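Local coordinates for protein propionate kinase (Francisella tularensis subsp. tularensis, PDB 3KHY) that probably catalyses the reversible, magnesium-dependent transfer of phosphate between ATP and acetate or a related short-chain acid such as propionate, working as a homodimer, at residues Gln280-Ala283 with Ala289-Ala292; Leu317-Gly322 with Lys332-Lys337; Glu354-Ile357 with His363-Met366. All blocks are in the same frame, centred on the assembly; numbering follows the deposited sequence.

Contact 1 of 3, residues Gln280-Ala283 with Ala289-Ala292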
ATOM      1  N   GLN A 280      10.129 -22.281 -13.457  1.00 15.49           N
ATOM      2  CA  GLN A 280      10.620 -23.169 -14.510  1.00 20.34           C
ATOM      3  C   GLN A 280      10.690 -22.449 -15.856  1.00 21.84           C
ATOM      4  O   GLN A 280      11.663 -22.587 -16.606  1.00 20.19           O
ATOM      5  CB  GLN A 280       9.727 -24.401 -14.619  1.00 28.73           C
ATOM      6  CG  GLN A 280       9.887 -25.381 -13.468  1.00 38.80           C
ATOM      7  CD  GLN A 280       8.884 -26.521 -13.546  1.00 53.38           C
ATOM      8  OE1 GLN A 280       8.311 -26.933 -12.537  1.00 57.00           O
ATOM      9  NE2 GLN A 280       8.660 -27.032 -14.753  1.00 62.95           N
ATOM     10  N   LEU A 281       9.661 -21.672 -16.156  1.00 19.05           N
ATOM     11  CA  LEU A 281       9.674 -20.834 -17.354  1.00 22.68           C
ATOM     12  C   LEU A 281      10.790 -19.785 -17.332  1.00 20.81           C
ATOM     13  O   LEU A 281      11.477 -19.577 -18.333  1.00 18.46           O
ATOM     14  CB  LEU A 281       8.326 -20.138 -17.533  1.00 23.58           C
ATOM     15  CG  LEU A 281       7.202 -21.073 -17.964  1.00 36.24           C
ATOM     16  CD1 LEU A 281       5.858 -20.378 -17.880  1.00 38.59           C
ATOM     17  CD2 LEU A 281       7.459 -21.565 -19.379  1.00 48.90           C
ATOM     18  N   ALA A 282      10.950 -19.110 -16.201  1.00 18.10           N
ATOM     19  CA  ALA A 282      11.988 -18.093 -16.072  1.00 18.95           C
ATOM     20  C   ALA A 282      13.355 -18.727 -16.292  1.00 24.82           C
ATOM     21  O   ALA A 282      14.241 -18.143 -16.921  1.00 24.12           O
ATOM     22  CB  ALA A 282      11.925 -17.444 -14.693  1.00 13.95           C
ATOM     23  N   ALA A 283      13.513 -19.935 -15.762  1.00 22.12           N
ATOM     24  CA  ALA A 283      14.765 -20.670 -15.861  1.00 22.77           C
ATOM     25  C   ALA A 283      15.118 -21.042 -17.298  1.00 25.26           C
ATOM     26  O   ALA A 283      16.288 -21.231 -17.619  1.00 28.93           O
ATOM     27  CB  ALA A 283      14.733 -21.908 -14.972  1.00 22.11           C
ATOM     28  N   ALA A 289       8.304 -14.108 -17.174  1.00 16.25           N
ATOM     29  CA  ALA A 289       8.337 -14.908 -15.951  1.00 14.50           C
ATOM     30  C   ALA A 289       9.409 -14.354 -15.022  1.00 15.59           C
ATOM     31  O   ALA A 289       9.224 -14.291 -13.793  1.00 12.98           O
ATOM     32  CB  ALA A 289       8.618 -16.383 -16.268  1.00 16.25           C
ATOM     33  N   LYS A 290      10.542 -13.973 -15.604  1.00 13.74           N
ATOM     34  CA  LYS A 290      11.601 -13.340 -14.830  1.00 17.28           C
ATOM     35  C   LYS A 290      11.106 -12.041 -14.193  1.00 14.81           C
ATOM     36  O   LYS A 290      11.379 -11.780 -13.021  1.00 14.18           O
ATOM     37  CB  LYS A 290      12.849 -13.077 -15.692  1.00 14.97           C
ATOM     38  CG  LYS A 290      13.622 -14.342 -16.126  1.00 15.62           C
ATOM     39  CD  LYS A 290      14.863 -13.989 -16.972  1.00 17.86           C
ATOM     40  CE  LYS A 290      15.553 -15.239 -17.546  1.00 19.62           C
ATOM     41  NZ  LYS A 290      16.111 -16.098 -16.471  1.00 24.13           N
ATOM     42  N   LEU A 291      10.363 -11.236 -14.955  1.00 14.95           N
ATOM     43  CA  LEU A 291       9.824  -9.971 -14.435  1.00 14.34           C
ATOM     44  C   LEU A 291       8.835 -10.211 -13.306  1.00 14.03           C
ATOM     45  O   LEU A 291       8.806  -9.467 -12.322  1.00 16.32           O
ATOM     46  CB  LEU A 291       9.135  -9.164 -15.546  1.00 13.20           C
ATOM     47  CG  LEU A 291       8.530  -7.828 -15.098  1.00 16.43           C
ATOM     48  CD1 LEU A 291       9.606  -6.881 -14.519  1.00 13.41           C
ATOM     49  CD2 LEU A 291       7.759  -7.149 -16.234  1.00 15.58           C
ATOM     50  N   ALA A 292       8.003 -11.236 -13.462  1.00 14.77           N
ATOM     51  CA  ALA A 292       7.026 -11.583 -12.433  1.00 15.59           C
ATOM     52  C   ALA A 292       7.746 -11.919 -11.128  1.00 11.99           C
ATOM     53  O   ALA A 292       7.310 -11.525 -10.044  1.00 13.37           O
ATOM     54  CB  ALA A 292       6.163 -12.764 -12.889  1.00 14.53           C
TER

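Contact 2 of 3, residues Leu317-Gly322 with Lys332-Lys337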
ATOM      1  N   LEU A 317      14.055 -13.357  10.178  1.00 14.96           N
ATOM      2  CA  LEU A 317      13.073 -13.305   9.099  1.00 17.53           C
ATOM      3  C   LEU A 317      12.715 -14.764   8.831  1.00 16.59           C
ATOM      4  O   LEU A 317      13.618 -15.594   8.684  1.00 15.87           O
ATOM      5  CB  LEU A 317      13.692 -12.683   7.854  1.00 14.40           C
ATOM      6  CG  LEU A 317      12.885 -12.808   6.556  1.00 16.47           C
ATOM      7  CD1 LEU A 317      11.508 -12.137   6.699  1.00 14.89           C
ATOM      8  CD2 LEU A 317      13.669 -12.197   5.401  1.00 17.16           C
ATOM      9  N   VAL A 318      11.418 -15.091   8.794  1.00 11.88           N
ATOM     10  CA  VAL A 318      10.992 -16.496   8.633  1.00 13.53           C
ATOM     11  C   VAL A 318      10.155 -16.698   7.371  1.00 12.96           C
ATOM     12  O   VAL A 318       9.150 -16.005   7.191  1.00 13.31           O
ATOM     13  CB  VAL A 318      10.159 -16.972   9.837  1.00 16.04           C
ATOM     14  CG1 VAL A 318       9.828 -18.457   9.697  1.00 14.25           C
ATOM     15  CG2 VAL A 318      10.905 -16.700  11.150  1.00 18.65           C
ATOM     16  N   PHE A 319      10.577 -17.624   6.495  1.00  9.97           N
ATOM     17  CA  PHE A 319       9.804 -17.989   5.311  1.00 14.07           C
ATOM     18  C   PHE A 319       8.943 -19.204   5.632  1.00 14.22           C
ATOM     19  O   PHE A 319       9.400 -20.145   6.285  1.00 14.11           O
ATOM     20  CB  PHE A 319      10.727 -18.378   4.138  1.00 10.50           C
ATOM     21  CG  PHE A 319      11.498 -17.228   3.546  1.00 12.94           C
ATOM     22  CD1 PHE A 319      10.879 -16.341   2.674  1.00 10.34           C
ATOM     23  CD2 PHE A 319      12.856 -17.062   3.825  1.00 10.95           C
ATOM     24  CE1 PHE A 319      11.583 -15.293   2.105  1.00 13.31           C
ATOM     25  CE2 PHE A 319      13.573 -16.007   3.257  1.00 14.88           C
ATOM     26  CZ  PHE A 319      12.933 -15.122   2.390  1.00 13.19           C
ATOM     27  N   THR A 320       7.708 -19.198   5.155  1.00 14.38           N
ATOM     28  CA  THR A 320       6.825 -20.333   5.350  1.00 10.79           C
ATOM     29  C   THR A 320       5.808 -20.360   4.205  1.00 13.52           C
ATOM     30  O   THR A 320       5.851 -19.503   3.322  1.00 13.71           O
ATOM     31  CB  THR A 320       6.127 -20.276   6.730  1.00 16.07           C
ATOM     32  OG1 THR A 320       5.508 -21.541   7.004  1.00 15.37           O
ATOM     33  CG2 THR A 320       5.069 -19.152   6.771  1.00 15.77           C
ATOM     34  N   GLY A 321       4.925 -21.353   4.203  1.00 15.14           N
ATOM     35  CA  GLY A 321       3.961 -21.516   3.126  1.00 13.62           C
ATOM     36  C   GLY A 321       4.516 -22.385   2.006  1.00 17.26           C
ATOM     37  O   GLY A 321       5.700 -22.715   2.001  1.00 16.13           O
ATOM     38  N   GLY A 322       3.665 -22.750   1.050  1.00 13.95           N
ATOM     39  CA  GLY A 322       4.070 -23.627  -0.043  1.00 15.38           C
ATOM     40  C   GLY A 322       5.304 -23.143  -0.792  1.00 22.19           C
ATOM     41  O   GLY A 322       6.190 -23.931  -1.145  1.00 20.09           O
ATOM     42  N   LYS A 332      16.259 -16.973  -2.282  1.00 10.76           N
ATOM     43  CA  LYS A 332      17.542 -16.387  -2.670  1.00 15.32           C
ATOM     44  C   LYS A 332      17.335 -15.002  -3.304  1.00 14.40           C
ATOM     45  O   LYS A 332      18.074 -14.060  -3.041  1.00 15.07           O
ATOM     46  CB  LYS A 332      18.267 -17.310  -3.646  1.00 13.64           C
ATOM     47  CG  LYS A 332      19.472 -16.675  -4.346  1.00 20.06           C
ATOM     48  CD  LYS A 332      20.088 -17.646  -5.351  1.00 31.30           C
ATOM     49  CE  LYS A 332      21.342 -17.068  -5.990  1.00 44.15           C
ATOM     50  NZ  LYS A 332      21.874 -17.942  -7.084  1.00 51.80           N
ATOM     51  N   ASN A 333      16.315 -14.892  -4.140  1.00 14.82           N
ATOM     52  CA  ASN A 333      16.059 -13.652  -4.839  1.00 16.25           C
ATOM     53  C   ASN A 333      15.636 -12.584  -3.832  1.00 13.49           C
ATOM     54  O   ASN A 333      16.151 -11.468  -3.838  1.00 12.71           O
ATOM     55  CB  ASN A 333      14.985 -13.859  -5.909  1.00 14.43           C
ATOM     56  CG  ASN A 333      14.807 -12.643  -6.799  1.00 21.34           C
ATOM     57  OD1 ASN A 333      14.655 -11.517  -6.317  1.00 17.34           O
ATOM     58  ND2 ASN A 333      14.821 -12.864  -8.107  1.00 17.21           N
ATOM     59  N   ILE A 334      14.714 -12.936  -2.945  1.00 12.75           N
ATOM     60  CA  ILE A 334      14.270 -11.987  -1.927  1.00 14.36           C
ATOM     61  C   ILE A 334      15.424 -11.507  -1.033  1.00 12.80           C
ATOM     62  O   ILE A 334      15.562 -10.319  -0.767  1.00 14.03           O
ATOM     63  CB  ILE A 334      13.138 -12.590  -1.086  1.00 11.81           C
ATOM     64  CG1 ILE A 334      11.887 -12.746  -1.967  1.00 13.46           C
ATOM     65  CG2 ILE A 334      12.832 -11.713   0.119  1.00 13.91           C
ATOM     66  CD1 ILE A 334      10.799 -13.606  -1.338  1.00 10.87           C
ATOM     67  N   ILE A 335      16.259 -12.429  -0.567  1.00 14.62           N
ATOM     68  CA  ILE A 335      17.365 -12.051   0.317  1.00 13.90           C
ATOM     69  C   ILE A 335      18.395 -11.208  -0.438  1.00 14.83           C
ATOM     70  O   ILE A 335      18.987 -10.262   0.102  1.00 16.34           O
ATOM     71  CB  ILE A 335      18.002 -13.306   0.947  1.00 14.03           C
ATOM     72  CG1 ILE A 335      16.975 -14.007   1.844  1.00 11.91           C
ATOM     73  CG2 ILE A 335      19.276 -12.955   1.721  1.00 15.62           C
ATOM     74  CD1 ILE A 335      16.378 -13.115   2.926  1.00 14.58           C
ATOM     75  N   SER A 336      18.606 -11.548  -1.703  1.00 15.77           N
ATOM     76  CA  SER A 336      19.452 -10.740  -2.574  1.00 18.34           C
ATOM     77  C   SER A 336      19.030  -9.270  -2.530  1.00 19.86           C
ATOM     78  O   SER A 336      19.866  -8.364  -2.444  1.00 20.33           O
ATOM     79  CB  SER A 336      19.363 -11.259  -4.011  1.00 24.75           C
ATOM     80  OG  SER A 336      20.246 -10.546  -4.846  1.00 33.67           O
ATOM     81  N   LYS A 337      17.725  -9.030  -2.574  1.00 14.54           N
ATOM     82  CA  LYS A 337      17.228  -7.656  -2.597  1.00 16.53           C
ATOM     83  C   LYS A 337      17.330  -6.970  -1.235  1.00 15.67           C
ATOM     84  O   LYS A 337      17.143  -5.765  -1.128  1.00 16.22           O
ATOM     85  CB  LYS A 337      15.795  -7.625  -3.149  1.00 19.51           C
ATOM     86  CG  LYS A 337      15.772  -7.910  -4.658  1.00 17.31           C
ATOM     87  CD  LYS A 337      14.372  -8.043  -5.229  1.00 16.65           C
ATOM     88  CE  LYS A 337      14.406  -7.977  -6.764  1.00 17.72           C
ATOM     89  NZ  LYS A 337      15.360  -8.957  -7.391  1.00 14.52           N
TER

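Contact 3 of 3, residues Glu354-Ile357 with His363-Met366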
ATOM      1  N   GLU A 354      16.950 -25.588   5.110  1.00 15.26           N
ATOM      2  CA  GLU A 354      17.244 -25.862   6.517  1.00 14.04           C
ATOM      3  C   GLU A 354      16.593 -24.857   7.473  1.00 14.68           C
ATOM      4  O   GLU A 354      16.078 -23.814   7.060  1.00 12.19           O
ATOM      5  CB  GLU A 354      18.762 -25.914   6.761  1.00 14.18           C
ATOM      6  CG  GLU A 354      19.460 -26.985   5.942  1.00 22.85           C
ATOM      7  CD  GLU A 354      20.874 -27.261   6.414  1.00 31.04           C
ATOM      8  OE1 GLU A 354      21.305 -26.661   7.422  1.00 38.30           O
ATOM      9  OE2 GLU A 354      21.561 -28.082   5.774  1.00 30.37           O
ATOM     10  N   THR A 355      16.613 -25.182   8.758  1.00 17.09           N
ATOM     11  CA  THR A 355      15.983 -24.314   9.750  1.00 16.37           C
ATOM     12  C   THR A 355      16.572 -22.920   9.679  1.00 17.85           C
ATOM     13  O   THR A 355      15.832 -21.940   9.663  1.00 17.20           O
ATOM     14  CB  THR A 355      16.121 -24.900  11.156  1.00 18.98           C
ATOM     15  OG1 THR A 355      15.459 -26.163  11.169  1.00 19.39           O
ATOM     16  CG2 THR A 355      15.479 -23.974  12.211  1.00 17.26           C
ATOM     17  N   PHE A 356      17.900 -22.832   9.619  1.00 14.38           N
ATOM     18  CA  PHE A 356      18.556 -21.549   9.368  1.00 16.29           C
ATOM     19  C   PHE A 356      19.214 -21.555   7.985  1.00 13.25           C
ATOM     20  O   PHE A 356      19.922 -22.504   7.641  1.00 14.43           O
ATOM     21  CB  PHE A 356      19.611 -21.268  10.433  1.00 17.79           C
ATOM     22  CG  PHE A 356      19.037 -20.924  11.782  1.00 14.95           C
ATOM     23  CD1 PHE A 356      18.756 -21.917  12.706  1.00 17.97           C
ATOM     24  CD2 PHE A 356      18.777 -19.606  12.120  1.00 13.89           C
ATOM     25  CE1 PHE A 356      18.224 -21.603  13.955  1.00 17.48           C
ATOM     26  CE2 PHE A 356      18.249 -19.281  13.381  1.00 15.23           C
ATOM     27  CZ  PHE A 356      17.973 -20.276  14.289  1.00 15.84           C
ATOM     28  N   ILE A 357      18.985 -20.512   7.190  1.00 13.23           N
ATOM     29  CA  ILE A 357      19.585 -20.447   5.846  1.00 15.52           C
ATOM     30  C   ILE A 357      20.435 -19.200   5.611  1.00 18.66           C
ATOM     31  O   ILE A 357      20.853 -18.934   4.483  1.00 18.48           O
ATOM     32  CB  ILE A 357      18.528 -20.548   4.725  1.00 16.62           C
ATOM     33  CG1 ILE A 357      17.528 -19.387   4.816  1.00 16.62           C
ATOM     34  CG2 ILE A 357      17.812 -21.900   4.794  1.00 16.09           C
ATOM     35  CD1 ILE A 357      16.434 -19.411   3.716  1.00 14.80           C
ATOM     36  N   HIS A 363      21.463 -11.120   9.631  1.00 18.11           N
ATOM     37  CA  HIS A 363      20.304 -11.449  10.443  1.00 16.38           C
ATOM     38  C   HIS A 363      19.970 -12.912  10.215  1.00 17.39           C
ATOM     39  O   HIS A 363      20.241 -13.454   9.142  1.00 14.15           O
ATOM     40  CB  HIS A 363      19.096 -10.623  10.012  1.00 13.48           C
ATOM     41  CG  HIS A 363      19.262  -9.148  10.226  1.00 19.49           C
ATOM     42  ND1 HIS A 363      19.471  -8.597  11.470  1.00 22.79           N
ATOM     43  CD2 HIS A 363      19.249  -8.114   9.352  1.00 21.85           C
ATOM     44  CE1 HIS A 363      19.570  -7.283  11.355  1.00 27.36           C
ATOM     45  NE2 HIS A 363      19.445  -6.968  10.078  1.00 21.64           N
ATOM     46  N   ASN A 364      19.359 -13.549  11.207  1.00 16.85           N
ATOM     47  CA  ASN A 364      18.877 -14.913  11.023  1.00 18.94           C
ATOM     48  C   ASN A 364      17.806 -14.952   9.959  1.00 13.47           C
ATOM     49  O   ASN A 364      16.925 -14.082   9.923  1.00 15.45           O
ATOM     50  CB  ASN A 364      18.289 -15.472  12.315  1.00 13.90           C
ATOM     51  CG  ASN A 364      19.340 -15.751  13.357  1.00 21.78           C
ATOM     52  OD1 ASN A 364      20.470 -16.105  13.024  1.00 15.51           O
ATOM     53  ND2 ASN A 364      18.975 -15.595  14.639  1.00 18.02           N
ATOM     54  N   ILE A 365      17.872 -15.973   9.107  1.00 17.11           N
ATOM     55  CA  ILE A 365      16.850 -16.220   8.107  1.00 15.66           C
ATOM     56  C   ILE A 365      16.467 -17.685   8.247  1.00 16.09           C
ATOM     57  O   ILE A 365      17.332 -18.555   8.254  1.00 13.60           O
ATOM     58  CB  ILE A 365      17.364 -15.949   6.675  1.00 13.52           C
ATOM     59  CG1 ILE A 365      17.919 -14.525   6.551  1.00 15.21           C
ATOM     60  CG2 ILE A 365      16.241 -16.199   5.645  1.00 14.16           C
ATOM     61  CD1 ILE A 365      18.899 -14.332   5.396  1.00 13.63           C
HETATM   62  N   MSE A 366      15.175 -17.959   8.381  1.00 14.61           N
HETATM   63  CA  MSE A 366      14.727 -19.299   8.717  1.00 12.11           C
HETATM   64  C   MSE A 366      13.708 -19.804   7.731  1.00 13.49           C
HETATM   65  O   MSE A 366      13.079 -19.026   7.023  1.00 13.01           O
HETATM   66  CB  MSE A 366      14.098 -19.331  10.124  1.00 15.76           C
HETATM   67  CG  MSE A 366      15.010 -18.762  11.196  1.00 20.33           C
HETATM   68 SE   MSE A 366      14.255 -18.779  13.004  1.00 25.93          SE
HETATM   69  CE  MSE A 366      14.221 -20.738  13.297  1.00 15.07           C
TER

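Contact 1 of 3, residues Gln280-Ala283 with Ala289-Ala292
Lys-290 reaches from helix 287-307 across to the C-terminal part of helix 275-283 and meets it through a single residue, Ala-282. Its CB leaves the backbone neither toward nor away from the neighbouring helix. CG then comes alongside Ala-282, 3.8 Å from the methyl CB of that alanine. From CG the chain runs on extended through CD until CE lies 3.2 Å from Ala-282 O. The bend comes at the end: chi4 of -65° turns NZ in toward Ala-282 O, to which it donates a hydrogen bond of 2.8 Å. The ammonium stands above the carbonyl plane, 41° out of it, with a C=O...N angle of 138°. Carbonyls near the C-terminal end of a helix lie where the helix dipole is probably negative, so the ammonium group would be favourably placed there. The two helices form a helical hairpin, joined by a short turn, in this member of the acetokinase family, whose predicted ATP-binding residues include Met-275 at the start of the first helix. Closer to the helix backbones the two come near each other because both carry alanine: Ala-289 CB sits 3.6 Å from Ala-282 N and 3.8 Å from Ala-282 CB. Leu-281 adds only its CB, 4.0 Å from Ala-289 CB. At the turn, Asp-286 accepts a hydrogen bond from Ala-289 N.

Contact 2 of 3, residues Leu317-Gly322 with Lys332-Lys337
Strand 317-320 and helix 332-337 run nearly antiparallel, their short axes crossing at 157° with a closest approach of 11.7 Å, and the two segments meet through side chains. Phe-319 points from the strand toward the helix and sets the distal end of its ring against two isoleucines. CD1 of Ile-335 lies at the ring edge, near its plane, 4.0 Å from Phe-319 CZ. Ile-334 approaches obliquely, its CD1 3.9 Å from Phe-319 CE1 and its CG2 4.1 Å from Phe-319 CZ, so both branches of this side chain bear on the ring. The order strand, glycine-rich turn, helix is consistent with the nucleotide-binding fold of the actin-like clan, to which the acetokinase family belongs: the strand is followed by Gly-321 and Gly-322, where helix 321-326 opens, the latter one of the predicted ATP-binding residues, which run on to Asn-326. Leu-317, two residues before Phe-319 on the same face of the strand, meets the same methyl of Ile-335, CD2 to CD1 at 3.8 Å. Its CG stands opposite the backbone N, chi1 168°, which carries the branch out toward the helix. Leu-317 and Ile-335 both pack on Phe-343 as well. On the helix itself, Lys-337 NZ gives a 2.9 Å hydrogen bond to Asn-333 OD1, one turn earlier, and a salt bridge to Glu-294 of helix 287-307.

Contact 3 of 3, residues Glu354-Ile357 with His363-Met366
Phe-356 and selenomethionine Met-366 run alongside each other in the same direction, with the end of the Met-366 chain bent over the ring. Its CE sits over one face, 4.3 Å from the ring centroid and 25° off the normal, a CH-pi contact. SE is oblique to the same ring at 4.6 Å from the centroid, making a Met-aromatic pair. The bend at chi3, 68°, also turns CE toward Thr-355, whose CG2 lies 3.6 Å away. Asn-364 meets the ring differently, at its edge: CG is 3.7 Å from Phe-356 CE2, and amide and ring planes stand 70° apart. Its ND2 is held elsewhere, by Asp-315 O. Ile-357 and Ile-365 are turned roughly perpendicular, CG1 of the former 3.5 Å from CG2 of the latter. Between the two backbones Ile-357 N donates a nearly straight hydrogen bond of 2.8 Å to Ile-365 O, and Met-366 CA makes a CA-H...O contact of 3.0 Å with Thr-355 O. With Phe-356 and Met-366 joined by a single beta bridge, the loop 354-357 runs beside strand 365-367, one of the two outermost strands of the five-stranded sheet within this chain, part of the actin-like nucleotide-binding fold of the acetokinase family.

How the contacts relate
The three contacts follow one another in series along the chain. Contacts 2 and 3 adjoin, their centres about 10 Å apart, because strands 316-320 and 365-367 are parallel neighbours in the five-stranded sheet. Leu-317 O and Met-366 N are probably hydrogen-bonded at 2.8 Å, and Ile-335 CD1 packs on Ile-365 CD1, so helix 328-337 lies over both strands. Contact 1 stands farther out, its centre about 17 Å from that of contact 2 and 25 Å from that of contact 3. Helix 287-307 leads from contact 1 to strand 316-320 and touches contact 2 through Leu-317 and Ile-334. The helical hairpin is thereby joined to the sheet whose strand 316-320 leads into helix 321-326, which holds predicted ATP-binding residues.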